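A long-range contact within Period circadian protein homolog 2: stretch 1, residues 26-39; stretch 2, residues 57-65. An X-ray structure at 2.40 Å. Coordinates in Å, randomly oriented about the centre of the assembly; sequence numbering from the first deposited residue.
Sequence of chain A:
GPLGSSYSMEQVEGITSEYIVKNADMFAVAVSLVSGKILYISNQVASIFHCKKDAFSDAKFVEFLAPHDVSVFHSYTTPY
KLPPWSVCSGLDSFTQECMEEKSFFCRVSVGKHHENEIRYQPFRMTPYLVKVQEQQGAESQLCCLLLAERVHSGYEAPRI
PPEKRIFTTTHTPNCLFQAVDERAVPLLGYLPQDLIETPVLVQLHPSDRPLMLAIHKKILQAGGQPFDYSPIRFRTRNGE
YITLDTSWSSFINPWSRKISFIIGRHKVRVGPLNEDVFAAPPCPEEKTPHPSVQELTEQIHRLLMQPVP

Stretch 1, residues 26-39: MFAVAVSLVSGKIL
Stretch 2 57-65: SDAKFVEFL

How are the two backbones held together? Lys 37 and Lys 60 form a single beta bridge, their CA atoms 4.1 Å apart, and Ile 38 next lies nearest Asp 58, so the chains run antiparallel here. Two hydrogen bonds flank the bridge: Ile 38 N donates to Ala 59 O at 2.7 Å, and Phe 61 N donates to Gly 36 O at 3.0 Å. Each acceptor also receives a CA-H contact, Lys 37 CA to Ala 59 O at 3.3 Å and Lys 60 CA to Gly 36 O at 2.9 Å. Lys 37 (phi/psi -72/146) and Lys 60 (-80/128) are both extended, as a bridge requires. Beyond it, stretch 2 winds into a 3-10 segment at 61-63, with Glu 63 N bonded to Lys 60 O at 3.1 Å and Phe 64 N to Phe 61 O at 3.1 Å.

How does stretch 1 bring Gly 36 and Ile 38 into position? The strand that includes Met 26 to Val 31 leads into a turn tied back on itself by Ser 32. With chi1 t, Ser 32 OG accepts from Ser 35 N at 2.7 Å and from Val 34 N at 3.2 Å, while Ser 32 O accepts from Gly 36 N at 2.9 Å. Ser 32 N then bonds to Lys 37 O at 2.9 Å. Gly 36 adopts phi/psi 99/-3, where a CB would be jammed against the carbonyl oxygen of Ser 35; that alone calls for glycine. Gly 36 O also accepts from water 1 at 2.7 Å, and this water accepts from Val 62 N at 3.0 Å, extending the link into the 3-10 turn.

Why does Phe 61 dominate the apolar packing? Its CB leaves sideways, but chi1 t (-176°) and chi2 66° carry the ring along the strand, past alternate residues whose CB atoms point toward stretch 2. Val 31, chi1 t, brings CG2 to 3.7 Å from Phe 61 CB. Val 29, chi1 p, has CG1 over one face of the ring and CG2 4.3 Å from Phe 61 CD1. Farther along, Phe 27, chi1 p and chi2 -91°, meets Phe 61 CE1 with its ring edge, CE2 to CE1 being 4.4 Å.

What do Ile 38 and the lysines do? Ile 38 points toward stretch 2 with chi1 m and chi2 t, an extended end that touches two aromatics: CG1 lies 3.8 Å from Phe 61 CB, while CD1 sits at the edge of the Phe 61 ring and 4.0 Å from CE1 of Phe 64 (chi1 m, chi2 98°). Lys 37 (m, m, t, t) and Lys 60 (m, t, m, t) instead direct their CA-to-CB bonds away overall. The aliphatic chain of Lys 60 still brushes the turn, CD lying 3.9 Å from Ser 35 O.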

# COMPACT_ATOMS: atom_id res chain seq x y z
N MET A 26 6.87 25.71 -10.32
CA MET A 26 7.51 25.05 -9.19
C MET A 26 7.72 25.97 -7.99
O MET A 26 7.57 27.19 -8.09
CB MET A 26 8.85 24.44 -9.60
CG MET A 26 8.72 23.20 -10.45
SD MET A 26 10.28 22.32 -10.63
CE MET A 26 10.22 21.21 -9.21
N PHE A 27 8.04 25.38 -6.85
CA PHE A 27 8.31 26.13 -5.64
C PHE A 27 8.92 25.20 -4.60
O PHE A 27 8.74 23.99 -4.66
CB PHE A 27 7.03 26.80 -5.09
CG PHE A 27 6.07 25.85 -4.41
CD1 PHE A 27 5.05 25.23 -5.12
CD2 PHE A 27 6.16 25.60 -3.04
CE1 PHE A 27 4.13 24.39 -4.49
CE2 PHE A 27 5.25 24.76 -2.40
CZ PHE A 27 4.24 24.15 -3.12
N ALA A 28 9.66 25.78 -3.67
CA ALA A 28 10.30 24.99 -2.62
C ALA A 28 9.74 25.40 -1.27
O ALA A 28 9.27 26.53 -1.10
CB ALA A 28 11.80 25.21 -2.65
N VAL A 29 9.79 24.48 -0.31
CA VAL A 29 9.30 24.75 1.03
C VAL A 29 9.97 23.83 2.04
O VAL A 29 10.13 22.64 1.81
CB VAL A 29 7.77 24.55 1.10
CG1 VAL A 29 7.41 23.13 0.71
CG2 VAL A 29 7.26 24.86 2.50
N ALA A 30 10.37 24.41 3.17
CA ALA A 30 11.01 23.66 4.24
C ALA A 30 10.00 23.62 5.37
O ALA A 30 9.49 24.66 5.78
CB ALA A 30 12.29 24.37 4.69
N VAL A 31 9.72 22.43 5.88
CA VAL A 31 8.73 22.27 6.93
C VAL A 31 9.28 21.59 8.18
O VAL A 31 9.80 20.48 8.10
CB VAL A 31 7.53 21.46 6.40
CG1 VAL A 31 6.54 21.17 7.51
CG2 VAL A 31 6.86 22.22 5.28
N SER A 32 9.14 22.25 9.32
CA SER A 32 9.61 21.70 10.58
C SER A 32 9.04 20.31 10.77
O SER A 32 7.83 20.13 10.75
CB SER A 32 9.15 22.58 11.75
OG SER A 32 9.36 21.91 12.98
N LEU A 33 9.92 19.34 10.95
CA LEU A 33 9.49 17.96 11.13
C LEU A 33 8.80 17.77 12.48
O LEU A 33 8.15 16.75 12.73
CB LEU A 33 10.70 17.02 11.03
CG LEU A 33 10.38 15.57 10.63
CD1 LEU A 33 9.74 15.54 9.25
CD2 LEU A 33 11.66 14.75 10.65
N VAL A 34 8.92 18.77 13.35
CA VAL A 34 8.31 18.72 14.68
C VAL A 34 7.06 19.61 14.74
O VAL A 34 6.01 19.18 15.21
CB VAL A 34 9.32 19.20 15.77
CG1 VAL A 34 8.69 19.07 17.15
CG2 VAL A 34 10.60 18.38 15.69
N SER A 35 7.19 20.84 14.26
CA SER A 35 6.10 21.82 14.25
C SER A 35 5.06 21.61 13.15
O SER A 35 3.86 21.59 13.41
CB SER A 35 6.66 23.24 14.11
OG SER A 35 7.44 23.62 15.22
N GLY A 36 5.54 21.46 11.93
CA GLY A 36 4.65 21.31 10.80
C GLY A 36 4.60 22.70 10.20
O GLY A 36 3.97 22.94 9.17
N LYS A 37 5.29 23.62 10.88
CA LYS A 37 5.38 25.02 10.48
C LYS A 37 6.25 25.19 9.24
O LYS A 37 7.22 24.46 9.05
CB LYS A 37 6.00 25.85 11.61
CG LYS A 37 5.22 25.88 12.93
CD LYS A 37 4.04 26.84 12.89
CE LYS A 37 3.40 26.95 14.27
NZ LYS A 37 2.17 27.80 14.29
N ILE A 38 5.90 26.16 8.40
CA ILE A 38 6.67 26.44 7.20
C ILE A 38 7.86 27.30 7.59
O ILE A 38 7.73 28.51 7.74
CB ILE A 38 5.82 27.20 6.15
CG1 ILE A 38 4.69 26.31 5.64
CG2 ILE A 38 6.69 27.65 5.00
CD1 ILE A 38 3.82 26.98 4.61
N LEU A 39 9.02 26.68 7.76
CA LEU A 39 10.23 27.41 8.13
C LEU A 39 10.66 28.30 6.96
O LEU A 39 10.87 29.50 7.14
CB LEU A 39 11.36 26.44 8.49
CG LEU A 39 11.05 25.39 9.56
CD1 LEU A 39 12.23 24.45 9.73
CD2 LEU A 39 10.71 26.07 10.87
N SER A 57 1.66 33.86 4.42
CA SER A 57 1.15 32.63 5.01
C SER A 57 1.82 32.32 6.36
O SER A 57 1.38 32.81 7.40
CB SER A 57 1.37 31.46 4.04
OG SER A 57 2.74 31.31 3.73
N ASP A 58 2.88 31.52 6.32
CA ASP A 58 3.64 31.14 7.52
C ASP A 58 2.80 30.45 8.61
O ASP A 58 2.43 31.08 9.61
CB ASP A 58 4.33 32.37 8.11
CG ASP A 58 5.41 32.00 9.12
OD1 ASP A 58 5.08 31.35 10.14
OD2 ASP A 58 6.59 32.36 8.89
N ALA A 59 2.53 29.16 8.40
CA ALA A 59 1.76 28.34 9.33
C ALA A 59 2.13 26.88 9.08
O ALA A 59 3.23 26.59 8.60
CB ALA A 59 0.27 28.53 9.09
N LYS A 60 1.23 25.96 9.39
CA LYS A 60 1.52 24.55 9.12
C LYS A 60 1.24 24.32 7.64
O LYS A 60 0.18 24.67 7.13
CB LYS A 60 0.64 23.64 9.99
CG LYS A 60 0.85 23.81 11.49
CD LYS A 60 0.26 22.65 12.29
CE LYS A 60 -1.20 22.40 11.95
NZ LYS A 60 -1.73 21.18 12.64
N PHE A 61 2.20 23.74 6.93
CA PHE A 61 2.02 23.49 5.50
C PHE A 61 0.81 22.61 5.20
O PHE A 61 0.13 22.81 4.21
CB PHE A 61 3.26 22.83 4.90
CG PHE A 61 3.17 22.62 3.41
CD1 PHE A 61 3.13 23.71 2.54
CD2 PHE A 61 3.15 21.34 2.87
CE1 PHE A 61 3.07 23.53 1.16
CE2 PHE A 61 3.08 21.15 1.50
CZ PHE A 61 3.05 22.24 0.63
N VAL A 62 0.54 21.63 6.06
CA VAL A 62 -0.60 20.75 5.80
C VAL A 62 -1.93 21.49 5.70
O VAL A 62 -2.84 21.02 5.02
CB VAL A 62 -0.73 19.61 6.86
CG1 VAL A 62 0.39 18.61 6.66
CG2 VAL A 62 -0.69 20.17 8.26
N GLU A 63 -2.03 22.65 6.34
CA GLU A 63 -3.28 23.40 6.29
C GLU A 63 -3.67 23.89 4.90
O GLU A 63 -4.82 24.24 4.67
CB GLU A 63 -3.23 24.57 7.28
CG GLU A 63 -2.60 24.17 8.60
CD GLU A 63 -2.85 25.16 9.71
OE1 GLU A 63 -3.90 25.03 10.38
OE2 GLU A 63 -1.99 26.05 9.93
N PHE A 64 -2.71 23.91 3.97
CA PHE A 64 -2.97 24.34 2.59
C PHE A 64 -3.14 23.17 1.62
O PHE A 64 -3.13 23.36 0.40
CB PHE A 64 -1.84 25.23 2.07
CG PHE A 64 -1.52 26.37 2.97
CD1 PHE A 64 -0.45 26.28 3.86
CD2 PHE A 64 -2.31 27.52 2.98
CE1 PHE A 64 -0.19 27.31 4.76
CE2 PHE A 64 -2.05 28.55 3.87
CZ PHE A 64 -0.99 28.44 4.76
N LEU A 65 -3.29 21.97 2.16
CA LEU A 65 -3.47 20.75 1.37
C LEU A 65 -4.92 20.29 1.40
O LEU A 65 -5.68 20.63 2.31
CB LEU A 65 -2.61 19.62 1.94
CG LEU A 65 -1.15 19.37 1.56
CD1 LEU A 65 -0.54 20.59 0.94
CD2 LEU A 65 -0.40 18.92 2.81
O HOH W 1 2.57 20.93 8.11